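Local coordinates for protein oxidase (Sinorhizobium meliloti, PDB 4FFU) that is of uncertain function, belonging to the MaoC-like, NodN-related proteins, and is only tentatively assigned a monoamine oxidase activity, at residues V53-H58 with H83-F88; Y108-F113 with A160-L165; I119-R124 with I151-E156. All coordinates share one frame; numbering follows the deposited sequence.

Contact 1: residues V53-H58 with H83-F88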
ATOM      1  N   VAL I  53      -5.896  -8.286  -1.724  1.00 10.02           N
ATOM      2  CA  VAL I  53      -4.601  -8.393  -1.035  1.00  9.93           C
ATOM      3  C   VAL I  53      -4.373  -7.169  -0.120  1.00  9.39           C
ATOM      4  O   VAL I  53      -3.915  -7.341   1.010  1.00  9.38           O
ATOM      5  CB  VAL I  53      -3.454  -8.557  -2.059  1.00 10.66           C
ATOM      6  CG1 VAL I  53      -2.076  -8.466  -1.393  1.00 11.06           C
ATOM      7  CG2 VAL I  53      -3.614  -9.886  -2.803  1.00 11.35           C
ATOM      8  N   VAL I  54      -4.754  -5.978  -0.596  1.00  8.81           N
ATOM      9  CA  VAL I  54      -4.697  -4.731   0.206  1.00  8.84           C
ATOM     10  C   VAL I  54      -5.644  -4.844   1.386  1.00  8.75           C
ATOM     11  O   VAL I  54      -5.262  -4.517   2.519  1.00  8.47           O
ATOM     12  CB  VAL I  54      -4.995  -3.466  -0.635  1.00  9.16           C
ATOM     13  CG1 VAL I  54      -5.041  -2.238   0.286  1.00  9.21           C
ATOM     14  CG2 VAL I  54      -3.874  -3.285  -1.653  1.00  9.28           C
ATOM     15  N   HIS I  55      -6.871  -5.315   1.144  1.00  8.67           N
ATOM     16  CA  HIS I  55      -7.805  -5.385   2.280  1.00  9.43           C
ATOM     17  C   HIS I  55      -7.296  -6.326   3.374  1.00  9.37           C
ATOM     18  O   HIS I  55      -7.414  -6.008   4.564  1.00  9.30           O
ATOM     19  CB  HIS I  55      -9.193  -5.875   1.855  1.00 10.03           C
ATOM     20  CG  HIS I  55     -10.247  -5.573   2.870  1.00 10.59           C
ATOM     21  ND1 HIS I  55     -10.756  -4.309   3.040  1.00 10.80           N
ATOM     22  CD2 HIS I  55     -10.859  -6.356   3.791  1.00 11.32           C
ATOM     23  CE1 HIS I  55     -11.673  -4.326   3.993  1.00 10.82           C
ATOM     24  NE2 HIS I  55     -11.746  -5.554   4.476  1.00 11.24           N
ATOM     25  N   ALA I  56      -6.775  -7.485   2.976  1.00  9.41           N
ATOM     26  CA  ALA I  56      -6.192  -8.444   3.928  1.00 10.29           C
ATOM     27  C   ALA I  56      -5.072  -7.793   4.725  1.00 10.08           C
ATOM     28  O   ALA I  56      -5.047  -7.868   5.963  1.00 10.43           O
ATOM     29  CB  ALA I  56      -5.664  -9.672   3.212  1.00 11.23           C
ATOM     30  N   GLY I  57      -4.170  -7.114   4.027  1.00  9.79           N
ATOM     31  CA  GLY I  57      -3.042  -6.486   4.708  1.00  9.80           C
ATOM     32  C   GLY I  57      -3.456  -5.356   5.630  1.00  9.69           C
ATOM     33  O   GLY I  57      -2.818  -5.105   6.658  1.00  9.64           O
ATOM     34  N   HIS I  58      -4.502  -4.641   5.237  1.00  9.06           N
ATOM     35  CA  HIS I  58      -5.026  -3.526   6.038  1.00  8.84           C
ATOM     36  C   HIS I  58      -5.748  -4.001   7.288  1.00  9.07           C
ATOM     37  O   HIS I  58      -5.659  -3.350   8.345  1.00  9.55           O
ATOM     38  CB  HIS I  58      -5.985  -2.739   5.128  1.00  8.77           C
ATOM     39  CG  HIS I  58      -6.569  -1.505   5.740  1.00  8.91           C
ATOM     40  ND1 HIS I  58      -5.807  -0.542   6.367  1.00  9.00           N
ATOM     41  CD2 HIS I  58      -7.839  -1.032   5.714  1.00  9.19           C
ATOM     42  CE1 HIS I  58      -6.595   0.455   6.752  1.00  9.40           C
ATOM     43  NE2 HIS I  58      -7.835   0.176   6.376  1.00  9.38           N
ATOM     44  N   HIS I  83     -13.868  -9.958   1.134  1.00 12.39           N
ATOM     45  CA  HIS I  83     -14.274  -9.765   2.532  1.00 11.81           C
ATOM     46  C   HIS I  83     -15.525  -8.885   2.583  1.00 11.30           C
ATOM     47  O   HIS I  83     -15.606  -7.899   1.849  1.00 11.16           O
ATOM     48  CB  HIS I  83     -13.200  -8.959   3.268  1.00 11.69           C
ATOM     49  CG  HIS I  83     -11.834  -9.559   3.269  1.00 12.26           C
ATOM     50  ND1 HIS I  83     -10.996  -9.525   2.175  1.00 12.89           N
ATOM     51  CD2 HIS I  83     -11.098 -10.068   4.293  1.00 12.40           C
ATOM     52  CE1 HIS I  83      -9.828 -10.045   2.501  1.00 13.05           C
ATOM     53  NE2 HIS I  83      -9.859 -10.380   3.780  1.00 12.83           N
ATOM     54  N   GLY I  84     -16.467  -9.219   3.461  1.00 11.37           N
ATOM     55  CA  GLY I  84     -17.633  -8.370   3.694  1.00 11.82           C
ATOM     56  C   GLY I  84     -17.279  -6.918   4.024  1.00 11.11           C
ATOM     57  O   GLY I  84     -17.911  -5.976   3.530  1.00 10.49           O
ATOM     58  N   THR I  85     -16.256  -6.748   4.859  1.00 10.59           N
ATOM     59  CA  THR I  85     -15.842  -5.407   5.253  1.00 10.15           C
ATOM     60  C   THR I  85     -15.239  -4.624   4.080  1.00  9.95           C
ATOM     61  O   THR I  85     -15.265  -3.402   4.122  1.00  9.97           O
ATOM     62  CB  THR I  85     -14.826  -5.417   6.428  1.00 10.53           C
ATOM     63  OG1 THR I  85     -13.761  -6.325   6.135  1.00 11.32           O
ATOM     64  CG2 THR I  85     -15.505  -5.805   7.767  1.00 11.11           C
HETATM   65  N   MSE I  86     -14.705  -5.309   3.069  1.00  9.74           N
HETATM   66  CA  MSE I  86     -14.177  -4.616   1.854  1.00 10.01           C
HETATM   67  C   MSE I  86     -15.321  -4.091   0.999  1.00  9.95           C
HETATM   68  O   MSE I  86     -15.301  -2.944   0.515  1.00  9.63           O
HETATM   69  CB  MSE I  86     -13.358  -5.561   0.948  1.00 11.83           C
HETATM   70  CG  MSE I  86     -12.627  -4.715  -0.092  1.00 14.93           C
HETATM   71 SE   MSE I  86     -12.244  -5.878  -1.648  0.95 20.90          SE
HETATM   72  CE  MSE I  86     -11.656  -7.539  -0.767  1.00 21.53           C
ATOM     73  N   ILE I  87     -16.337  -4.919   0.802  1.00 10.18           N
ATOM     74  CA  ILE I  87     -17.468  -4.462  -0.039  1.00 10.25           C
ATOM     75  C   ILE I  87     -18.160  -3.293   0.650  1.00  9.75           C
ATOM     76  O   ILE I  87     -18.554  -2.322   0.021  1.00 10.28           O
ATOM     77  CB  ILE I  87     -18.388  -5.633  -0.390  1.00 11.40           C
ATOM     78  CG1 ILE I  87     -17.549  -6.708  -1.128  1.00 12.76           C
ATOM     79  CG2 ILE I  87     -19.539  -5.201  -1.294  1.00 11.05           C
ATOM     80  CD1 ILE I  87     -16.702  -6.174  -2.299  1.00 14.17           C
ATOM     81  N   PHE I  88     -18.249  -3.372   1.964  1.00  9.56           N
ATOM     82  CA  PHE I  88     -18.799  -2.272   2.755  1.00 10.11           C
ATOM     83  C   PHE I  88     -17.943  -1.006   2.654  1.00 10.53           C
ATOM     84  O   PHE I  88     -18.475   0.054   2.337  1.00 11.16           O
ATOM     85  CB  PHE I  88     -18.982  -2.701   4.209  1.00 10.13           C
ATOM     86  CG  PHE I  88     -19.658  -1.660   5.070  1.00 11.09           C
ATOM     87  CD1 PHE I  88     -20.907  -1.155   4.732  1.00 11.77           C
ATOM     88  CD2 PHE I  88     -19.047  -1.220   6.257  1.00 12.01           C
ATOM     89  CE1 PHE I  88     -21.549  -0.192   5.519  1.00 11.90           C
ATOM     90  CE2 PHE I  88     -19.686  -0.258   7.055  1.00 12.00           C
ATOM     91  CZ  PHE I  88     -20.924   0.256   6.687  1.00 11.88           C
TER
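H83, the N-cap residue of helix 84-93, meets H55 of helix 49-59 ring against ring. H55 comes in over one face of the H83 imidazole, its CD2 lying 3.4 Å from H83 CG, near the rim; the two planes make 54° and the centroids lie 4.7 Å apart, so the rings meet at a slant. H83 CE1 also touches A56 CB at 4.2 Å. Its NE2 bonds to the carbonyl oxygen of D61, and its ring stacks on H66. Two residues on, T85 reaches H55 in the plane of the imidazole: T85 OG1 and H55 NE2 are 2.7 Å apart in a nearly straight hydrogen bond (163°) that either could donate. The threonine hydroxyl is brought there by a chi1 of 50°, between the backbone N and the carbonyl carbon. M86, a selenomethionine, then closes one face of H55, its CB 3.5 Å from the ring centroid in a CH-pi contact almost on the ring normal, while M86 CE bends back to within 4.0 Å of H55 CB. With NE2 held by T85 and ND1 bonded to H58 of the second subunit, the buried H55 ring is probably held against turning. This seats the start of helix 84-93, the central helix that the sheet wraps in the hot-dog fold of MaoC-like proteins, on helix 49-59 beside the subunit interface.

Contact 2: residues Y108-F113 with A160-L165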
ATOM      1  N   TYR I 108     -24.815   2.669  11.162  1.00 12.58           N
ATOM      2  CA  TYR I 108     -25.568   2.006  10.091  1.00 12.34           C
ATOM      3  C   TYR I 108     -26.500   0.980  10.717  1.00 13.64           C
ATOM      4  O   TYR I 108     -26.144   0.338  11.718  1.00 14.40           O
ATOM      5  CB  TYR I 108     -24.643   1.267   9.124  1.00 12.18           C
ATOM      6  CG  TYR I 108     -23.795   2.164   8.239  1.00 12.25           C
ATOM      7  CD1 TYR I 108     -22.653   2.770   8.738  1.00 12.41           C
ATOM      8  CD2 TYR I 108     -24.140   2.375   6.892  1.00 12.38           C
ATOM      9  CE1 TYR I 108     -21.872   3.604   7.939  1.00 12.89           C
ATOM     10  CE2 TYR I 108     -23.363   3.188   6.084  1.00 12.92           C
ATOM     11  CZ  TYR I 108     -22.235   3.792   6.612  1.00 13.18           C
ATOM     12  OH  TYR I 108     -21.465   4.618   5.829  1.00 13.81           O
ATOM     13  N   ASP I 109     -27.676   0.831  10.124  1.00 14.04           N
ATOM     14  CA  ASP I 109     -28.605  -0.242  10.489  1.00 15.08           C
ATOM     15  C   ASP I 109     -28.717  -1.223   9.333  1.00 14.38           C
ATOM     16  O   ASP I 109     -28.504  -0.849   8.167  1.00 14.28           O
ATOM     17  CB  ASP I 109     -29.996   0.332  10.792  1.00 17.18           C
ATOM     18  CG  ASP I 109     -30.128   0.892  12.196  1.00 19.25           C
ATOM     19  OD1 ASP I 109     -29.276   0.643  13.078  1.00 18.76           O
ATOM     20  OD2 ASP I 109     -31.143   1.586  12.429  1.00 22.52           O
ATOM     21  N   ARG I 110     -29.035  -2.478   9.653  1.00 14.23           N
ATOM     22  CA  ARG I 110     -29.392  -3.482   8.636  1.00 15.17           C
ATOM     23  C   ARG I 110     -28.362  -3.632   7.520  1.00 13.67           C
ATOM     24  O   ARG I 110     -28.698  -3.631   6.341  1.00 13.95           O
ATOM     25  CB  ARG I 110     -30.798  -3.202   8.064  1.00 19.48           C
ATOM     26  CG  ARG I 110     -31.878  -3.631   9.035  1.00 26.43           C
ATOM     27  CD  ARG I 110     -33.260  -3.073   8.697  1.00 34.03           C
ATOM     28  NE  ARG I 110     -33.752  -2.443   9.922  1.00 44.36           N
ATOM     29  CZ  ARG I 110     -33.591  -1.148  10.206  1.00 48.87           C
ATOM     30  NH1 ARG I 110     -34.025  -0.656  11.361  1.00 50.30           N
ATOM     31  NH2 ARG I 110     -33.012  -0.338   9.323  1.00 46.12           N
ATOM     32  N   LEU I 111     -27.087  -3.721   7.906  1.00 12.52           N
ATOM     33  CA  LEU I 111     -26.029  -4.044   6.945  1.00 12.38           C
ATOM     34  C   LEU I 111     -26.211  -5.523   6.549  1.00 12.01           C
ATOM     35  O   LEU I 111     -26.179  -6.405   7.421  1.00 11.67           O
ATOM     36  CB  LEU I 111     -24.638  -3.808   7.587  1.00 12.83           C
ATOM     37  CG  LEU I 111     -23.400  -4.311   6.825  1.00 14.14           C
ATOM     38  CD1 LEU I 111     -23.404  -3.910   5.354  1.00 14.67           C
ATOM     39  CD2 LEU I 111     -22.102  -3.866   7.531  1.00 14.76           C
ATOM     40  N   ARG I 112     -26.396  -5.786   5.258  1.00 11.47           N
ATOM     41  CA  ARG I 112     -26.664  -7.128   4.775  1.00 12.30           C
ATOM     42  C   ARG I 112     -25.726  -7.486   3.639  1.00 12.40           C
ATOM     43  O   ARG I 112     -25.523  -6.693   2.702  1.00 12.30           O
ATOM     44  CB  ARG I 112     -28.133  -7.255   4.287  1.00 13.99           C
ATOM     45  CG  ARG I 112     -29.180  -6.954   5.376  1.00 15.57           C
ATOM     46  CD  ARG I 112     -29.205  -8.049   6.438  1.00 17.69           C
ATOM     47  NE  ARG I 112     -30.161  -7.794   7.520  1.00 18.99           N
ATOM     48  CZ  ARG I 112     -29.869  -7.259   8.707  1.00 19.00           C
ATOM     49  NH1 ARG I 112     -28.629  -6.879   9.011  1.00 17.44           N
ATOM     50  NH2 ARG I 112     -30.845  -7.109   9.612  1.00 19.89           N
ATOM     51  N   PHE I 113     -25.156  -8.685   3.722  1.00 12.77           N
ATOM     52  CA  PHE I 113     -24.315  -9.227   2.655  1.00 13.81           C
ATOM     53  C   PHE I 113     -25.200 -10.039   1.739  1.00 14.95           C
ATOM     54  O   PHE I 113     -25.537 -11.179   2.028  1.00 16.13           O
ATOM     55  CB  PHE I 113     -23.199 -10.084   3.243  1.00 14.17           C
ATOM     56  CG  PHE I 113     -22.340  -9.323   4.190  1.00 14.40           C
ATOM     57  CD1 PHE I 113     -21.713  -8.130   3.777  1.00 13.92           C
ATOM     58  CD2 PHE I 113     -22.189  -9.747   5.508  1.00 15.88           C
ATOM     59  CE1 PHE I 113     -20.930  -7.392   4.666  1.00 14.52           C
ATOM     60  CE2 PHE I 113     -21.393  -9.013   6.388  1.00 15.87           C
ATOM     61  CZ  PHE I 113     -20.766  -7.846   5.971  1.00 15.52           C
ATOM     62  N   ALA I 160     -26.357  -4.084   1.142  1.00 12.51           N
ATOM     63  CA  ALA I 160     -27.263  -2.987   1.459  1.00 13.68           C
ATOM     64  C   ALA I 160     -27.046  -2.592   2.898  1.00 13.32           C
ATOM     65  O   ALA I 160     -26.644  -3.419   3.704  1.00 12.74           O
ATOM     66  CB  ALA I 160     -28.711  -3.421   1.251  1.00 14.64           C
ATOM     67  N   ALA I 161     -27.297  -1.327   3.208  1.00 14.33           N
ATOM     68  CA  ALA I 161     -27.187  -0.832   4.580  1.00 14.96           C
ATOM     69  C   ALA I 161     -27.921   0.488   4.667  1.00 15.88           C
ATOM     70  O   ALA I 161     -27.953   1.230   3.690  1.00 16.51           O
ATOM     71  CB  ALA I 161     -25.733  -0.618   4.957  1.00 14.76           C
ATOM     72  N   ASP I 162     -28.456   0.792   5.847  1.00 15.55           N
ATOM     73  CA  ASP I 162     -29.086   2.087   6.114  1.00 15.93           C
ATOM     74  C   ASP I 162     -28.145   2.984   6.895  1.00 15.10           C
ATOM     75  O   ASP I 162     -27.827   2.699   8.058  1.00 14.32           O
ATOM     76  CB  ASP I 162     -30.384   1.893   6.907  1.00 18.10           C
ATOM     77  CG  ASP I 162     -31.454   1.165   6.113  1.00 23.95           C
ATOM     78  OD1 ASP I 162     -31.389   1.182   4.869  1.00 23.82           O
ATOM     79  OD2 ASP I 162     -32.342   0.544   6.752  1.00 28.03           O
ATOM     80  N   HIS I 163     -27.667   4.048   6.259  1.00 15.67           N
ATOM     81  CA  HIS I 163     -26.715   4.961   6.892  1.00 15.62           C
ATOM     82  C   HIS I 163     -27.488   6.034   7.653  1.00 16.15           C
ATOM     83  O   HIS I 163     -28.343   6.733   7.081  1.00 16.63           O
ATOM     84  CB  HIS I 163     -25.819   5.584   5.826  1.00 15.67           C
ATOM     85  CG  HIS I 163     -24.685   6.386   6.373  1.00 16.66           C
ATOM     86  ND1 HIS I 163     -23.960   7.259   5.594  1.00 18.65           N
ATOM     87  CD2 HIS I 163     -24.125   6.421   7.606  1.00 16.35           C
ATOM     88  CE1 HIS I 163     -23.003   7.807   6.327  1.00 19.06           C
ATOM     89  NE2 HIS I 163     -23.082   7.314   7.551  1.00 18.07           N
ATOM     90  N   ILE I 164     -27.205   6.141   8.946  1.00 15.20           N
ATOM     91  CA  ILE I 164     -27.866   7.102   9.795  1.00 15.71           C
ATOM     92  C   ILE I 164     -26.998   8.344   9.958  1.00 15.96           C
ATOM     93  O   ILE I 164     -25.871   8.282  10.481  1.00 16.14           O
ATOM     94  CB  ILE I 164     -28.180   6.536  11.205  1.00 16.05           C
ATOM     95  CG1 ILE I 164     -29.014   5.258  11.105  1.00 17.24           C
ATOM     96  CG2 ILE I 164     -28.911   7.590  12.027  1.00 16.06           C
ATOM     97  CD1 ILE I 164     -28.959   4.425  12.369  1.00 18.75           C
ATOM     98  N   LEU I 165     -27.554   9.472   9.540  1.00 15.74           N
ATOM     99  CA  LEU I 165     -26.893  10.762   9.647  1.00 16.12           C
ATOM    100  C   LEU I 165     -27.599  11.649  10.656  1.00 17.46           C
ATOM    101  O   LEU I 165     -28.836  11.671  10.727  1.00 17.36           O
ATOM    102  CB  LEU I 165     -26.941  11.475   8.281  1.00 16.12           C
ATOM    103  CG  LEU I 165     -26.271  10.805   7.098  1.00 17.01           C
ATOM    104  CD1 LEU I 165     -26.480  11.672   5.856  1.00 16.54           C
ATOM    105  CD2 LEU I 165     -24.779  10.613   7.419  1.00 18.20           C
TER
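Y108 carries CG beside its backbone N and opposite the carbonyl carbon (chi1 -70°), whereas H163 sends CG anti to the backbone N (chi1 -172°), and the two rings leave the strands to lie almost parallel. They form an offset stack, planes 5° apart and centroids 4.2 Å apart: the H163 ring sits over one face of the phenol, its CD2 3.4 Å from Y108 CZ, and the phenol oxygen lies over the middle of the imidazole. L165 CD2 lies against the other imidazole face, toward its rim, and H163 NE2 bonds to S105. With Y108 cut back to an alanine, the stacked imidazole face loses its ring partner, which is likely to let H163 turn more easily and to open a gap beside A161. On the sheet face of D109 and D162, R110 NH2 meets D162 OD2 at 2.8 Å, completing a salt bridge whose hydrogen bond is weak, the N-H pointing well off the acceptor. D162 OD1 pairs with R147, and D109 OD1 with R112 of the second subunit. Main-chain bonds run both ways between D109 and D162, D109 N to D162 O at 2.8 Å, and again between R112 and A160, where R112 N to A160 O is also 2.8 Å. Between these pairs the register slips by one residue, with R110 at positive phi. The result is a beta bulge in the antiparallel sheet of the hot-dog fold, at an outermost strand that pairs with its counterpart in the second subunit and carries the sheet across the interface.

Contact 3: residues I119-R124 with I151-E156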
ATOM      1  N   ILE I 119     -13.379 -11.388  -7.770  1.00 12.70           N
ATOM      2  CA  ILE I 119     -12.360 -10.642  -8.533  1.00 12.51           C
ATOM      3  C   ILE I 119     -12.894 -10.376  -9.929  1.00 13.28           C
ATOM      4  O   ILE I 119     -13.388 -11.303 -10.599  1.00 14.35           O
ATOM      5  CB  ILE I 119     -11.033 -11.423  -8.589  1.00 12.50           C
ATOM      6  CG1 ILE I 119     -10.396 -11.485  -7.173  1.00 12.10           C
ATOM      7  CG2 ILE I 119     -10.086 -10.829  -9.641  1.00 13.03           C
ATOM      8  CD1 ILE I 119      -9.245 -12.487  -7.052  1.00 12.43           C
ATOM      9  N   GLY I 120     -12.836  -9.114 -10.359  1.00 12.98           N
ATOM     10  CA  GLY I 120     -13.301  -8.749 -11.714  1.00 13.78           C
ATOM     11  C   GLY I 120     -14.696  -8.163 -11.767  1.00 14.00           C
ATOM     12  O   GLY I 120     -15.090  -7.611 -12.777  1.00 15.12           O
ATOM     13  N   ASP I 121     -15.458  -8.320 -10.692  1.00 14.06           N
ATOM     14  CA  ASP I 121     -16.765  -7.673 -10.558  1.00 14.66           C
ATOM     15  C   ASP I 121     -16.572  -6.166 -10.470  1.00 14.72           C
ATOM     16  O   ASP I 121     -15.570  -5.681  -9.909  1.00 15.33           O
ATOM     17  CB  ASP I 121     -17.516  -8.178  -9.305  1.00 15.00           C
ATOM     18  CG  ASP I 121     -18.077  -9.621  -9.467  1.00 17.31           C
ATOM     19  OD1 ASP I 121     -18.002 -10.198 -10.574  1.00 17.62           O
ATOM     20  OD2 ASP I 121     -18.570 -10.180  -8.451  1.00 18.88           O
ATOM     21  N   THR I 122     -17.545  -5.425 -10.984  1.00 14.30           N
ATOM     22  CA  THR I 122     -17.506  -3.981 -10.923  1.00 14.14           C
ATOM     23  C   THR I 122     -18.705  -3.528 -10.098  1.00 13.63           C
ATOM     24  O   THR I 122     -19.816  -3.998 -10.321  1.00 14.57           O
ATOM     25  CB  THR I 122     -17.536  -3.379 -12.348  1.00 14.09           C
ATOM     26  OG1 THR I 122     -16.389  -3.840 -13.057  1.00 13.86           O
ATOM     27  CG2 THR I 122     -17.505  -1.830 -12.305  1.00 13.51           C
ATOM     28  N   ILE I 123     -18.463  -2.660  -9.122  1.00 12.41           N
ATOM     29  CA  ILE I 123     -19.526  -2.162  -8.250  1.00 12.63           C
ATOM     30  C   ILE I 123     -19.775  -0.660  -8.350  1.00 12.65           C
ATOM     31  O   ILE I 123     -18.855   0.117  -8.655  1.00 12.20           O
ATOM     32  CB  ILE I 123     -19.344  -2.565  -6.758  1.00 12.31           C
ATOM     33  CG1 ILE I 123     -18.031  -2.011  -6.181  1.00 12.08           C
ATOM     34  CG2 ILE I 123     -19.434  -4.078  -6.636  1.00 12.26           C
ATOM     35  CD1 ILE I 123     -17.908  -2.061  -4.651  1.00 12.15           C
ATOM     36  N   ARG I 124     -21.032  -0.279  -8.114  1.00 12.92           N
ATOM     37  CA  ARG I 124     -21.447   1.125  -7.994  1.00 13.32           C
ATOM     38  C   ARG I 124     -22.353   1.184  -6.793  1.00 12.92           C
ATOM     39  O   ARG I 124     -22.927   0.169  -6.389  1.00 13.17           O
ATOM     40  CB  ARG I 124     -22.267   1.559  -9.214  1.00 15.66           C
ATOM     41  CG  ARG I 124     -21.497   1.608 -10.520  1.00 19.27           C
ATOM     42  CD  ARG I 124     -22.466   1.482 -11.690  1.00 24.14           C
ATOM     43  NE  ARG I 124     -23.007   0.118 -11.768  1.00 29.16           N
ATOM     44  CZ  ARG I 124     -24.126  -0.242 -12.400  1.00 30.91           C
ATOM     45  NH1 ARG I 124     -24.876   0.663 -13.032  1.00 32.27           N
ATOM     46  NH2 ARG I 124     -24.502  -1.521 -12.392  1.00 29.36           N
ATOM     47  N   ILE I 151     -24.250  -2.320  -6.011  1.00 13.40           N
ATOM     48  CA  ILE I 151     -24.752  -3.145  -7.110  0.50 13.70           C
ATOM     49  C   ILE I 151     -23.610  -3.558  -8.010  1.00 14.09           C
ATOM     50  O   ILE I 151     -22.663  -2.811  -8.217  1.00 14.55           O
ATOM     51  CB  ILE I 151     -25.871  -2.454  -7.940  0.50 14.17           C
ATOM     52  CG1 ILE I 151     -25.422  -1.088  -8.485  0.50 13.98           C
ATOM     53  CG2 ILE I 151     -27.148  -2.328  -7.117  0.50 14.33           C
ATOM     54  CD1 ILE I 151     -26.375  -0.478  -9.507  0.50 14.74           C
ATOM     55  N   ASN I 152     -23.665  -4.792  -8.508  1.00 13.68           N
ATOM     56  CA  ASN I 152     -22.602  -5.245  -9.410  1.00 13.90           C
ATOM     57  C   ASN I 152     -22.921  -4.983 -10.877  1.00 14.61           C
ATOM     58  O   ASN I 152     -23.883  -4.278 -11.188  1.00 14.52           O
ATOM     59  CB  ASN I 152     -22.246  -6.726  -9.177  1.00 14.27           C
ATOM     60  CG  ASN I 152     -23.400  -7.662  -9.516  1.00 15.38           C
ATOM     61  OD1 ASN I 152     -24.293  -7.303 -10.277  1.00 15.85           O
ATOM     62  ND2 ASN I 152     -23.376  -8.864  -8.953  1.00 15.45           N
ATOM     63  N   GLN I 153     -22.093  -5.535 -11.760  1.00 15.00           N
ATOM     64  CA  GLN I 153     -22.157  -5.243 -13.190  1.00 16.19           C
ATOM     65  C   GLN I 153     -23.372  -5.892 -13.843  1.00 17.89           C
ATOM     66  O   GLN I 153     -23.697  -5.592 -15.009  1.00 18.74           O
ATOM     67  CB  GLN I 153     -20.853  -5.668 -13.893  1.00 16.64           C
ATOM     68  CG  GLN I 153     -20.609  -7.174 -14.025  1.00 17.14           C
ATOM     69  CD  GLN I 153     -19.916  -7.795 -12.828  1.00 17.16           C
ATOM     70  OE1 GLN I 153     -19.816  -7.192 -11.756  1.00 15.84           O
ATOM     71  NE2 GLN I 153     -19.429  -9.031 -13.010  1.00 18.12           N
ATOM     72  N   ARG I 154     -24.027  -6.791 -13.111  1.00 18.27           N
ATOM     73  CA  ARG I 154     -25.286  -7.403 -13.606  1.00 20.23           C
ATOM     74  C   ARG I 154     -26.497  -6.675 -13.056  1.00 20.14           C
ATOM     75  O   ARG I 154     -27.638  -7.091 -13.285  1.00 21.61           O
ATOM     76  CB  ARG I 154     -25.371  -8.876 -13.229  1.00 21.76           C
ATOM     77  CG  ARG I 154     -24.389  -9.777 -13.949  1.00 24.77           C
ATOM     78  CD  ARG I 154     -24.500 -11.222 -13.463  1.00 26.89           C
ATOM     79  NE  ARG I 154     -23.844 -11.461 -12.173  1.00 28.36           N
ATOM     80  CZ  ARG I 154     -22.533 -11.640 -12.012  1.00 29.44           C
ATOM     81  NH1 ARG I 154     -21.716 -11.605 -13.054  1.00 29.99           N
ATOM     82  NH2 ARG I 154     -22.030 -11.849 -10.801  1.00 29.66           N
ATOM     83  N   GLY I 155     -26.267  -5.579 -12.349  1.00 18.27           N
ATOM     84  CA  GLY I 155     -27.367  -4.842 -11.725  1.00 18.63           C
ATOM     85  C   GLY I 155     -27.922  -5.507 -10.465  1.00 18.90           C
ATOM     86  O   GLY I 155     -29.002  -5.145  -9.981  1.00 20.18           O
ATOM     87  N   GLU I 156     -27.181  -6.464  -9.916  1.00 17.63           N
ATOM     88  CA  GLU I 156     -27.629  -7.171  -8.717  1.00 17.02           C
ATOM     89  C   GLU I 156     -27.147  -6.472  -7.451  1.00 16.24           C
ATOM     90  O   GLU I 156     -25.987  -6.067  -7.381  1.00 15.41           O
ATOM     91  CB  GLU I 156     -27.105  -8.604  -8.745  1.00 17.87           C
ATOM     92  CG  GLU I 156     -27.556  -9.393  -9.975  1.00 19.54           C
ATOM     93  CD  GLU I 156     -26.740 -10.658 -10.186  1.00 22.70           C
ATOM     94  OE1 GLU I 156     -25.584 -10.741  -9.698  1.00 22.31           O
ATOM     95  OE2 GLU I 156     -27.251 -11.579 -10.859  1.00 25.78           O
TER
HETATM   96  O   HOH W   1     -21.095  -9.697  -7.384  1.00 18.26           O
HETATM   97  O   HOH W   2     -19.485 -12.602  -9.762  1.00 31.77           O
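R124 and I151 form an antiparallel hydrogen-bonded pair, with I151 N to R124 O at 2.8 Å and R124 N to I151 O at 3.0 Å. Beyond it the chains stay close, N152 CA lying 3.2 Å from T122 O in a CA-H...O contact, but side chains supply the next hydrogen bonds. Q153, bent at chi2 (-87°), turns its amide back on the other segment: Q153 OE1 accepts from T122 N at 3.0 Å, from above its carbonyl plane, while Q153 NE2 donates almost straight (172°) to D121 OD1 at 3.1 Å, from above the carboxylate plane. R124 NH2 reaches N152 O at 3.1 Å, and G155 N comes to the same oxygen from the opposite face, so that carbonyl is gripped twice. These bonds tie the start of strand 122-134 to the hairpin connection between strands 141-151 and 157-168, a type I beta turn from N152 to G155. N152 OD1 accepts from R154 N, an Asx turn, and from E156 N on the opposite face of its amide. Within 151-156, E156 OE1 accepts from N152 ND2 and from R154 NE, the latter in a salt bridge (3.1 Å). D121 and R154 lie too far apart for a salt bridge, and a water links D121 OD2, 2.9 Å from its oxygen, to R154 NH2; another bridges D121 OD2 to N152 ND2. D121 OD2 also bonds to H118 N.

Overall arrangement
From the N terminus, contact 1 closes first, joining helix 49-59 to the start of helix 84-93 across an intervening stretch without strands. The chain then enters strand 103-113, where contact 2 opens; that loop is not shut until strand 157-168 returns alongside. Contact 3, 119-124 with 151-156, opens and closes within this span, tying the start of strand 122-134 to the turn that follows strand 141-151. Contacts 2 and 3 thus share one antiparallel sheet, their centres about 19 Å apart. Contact 1 meets contact 2 chiefly through F88, which packs on Y108, L111 and A161, with G84 against F113, and both reach the second subunit.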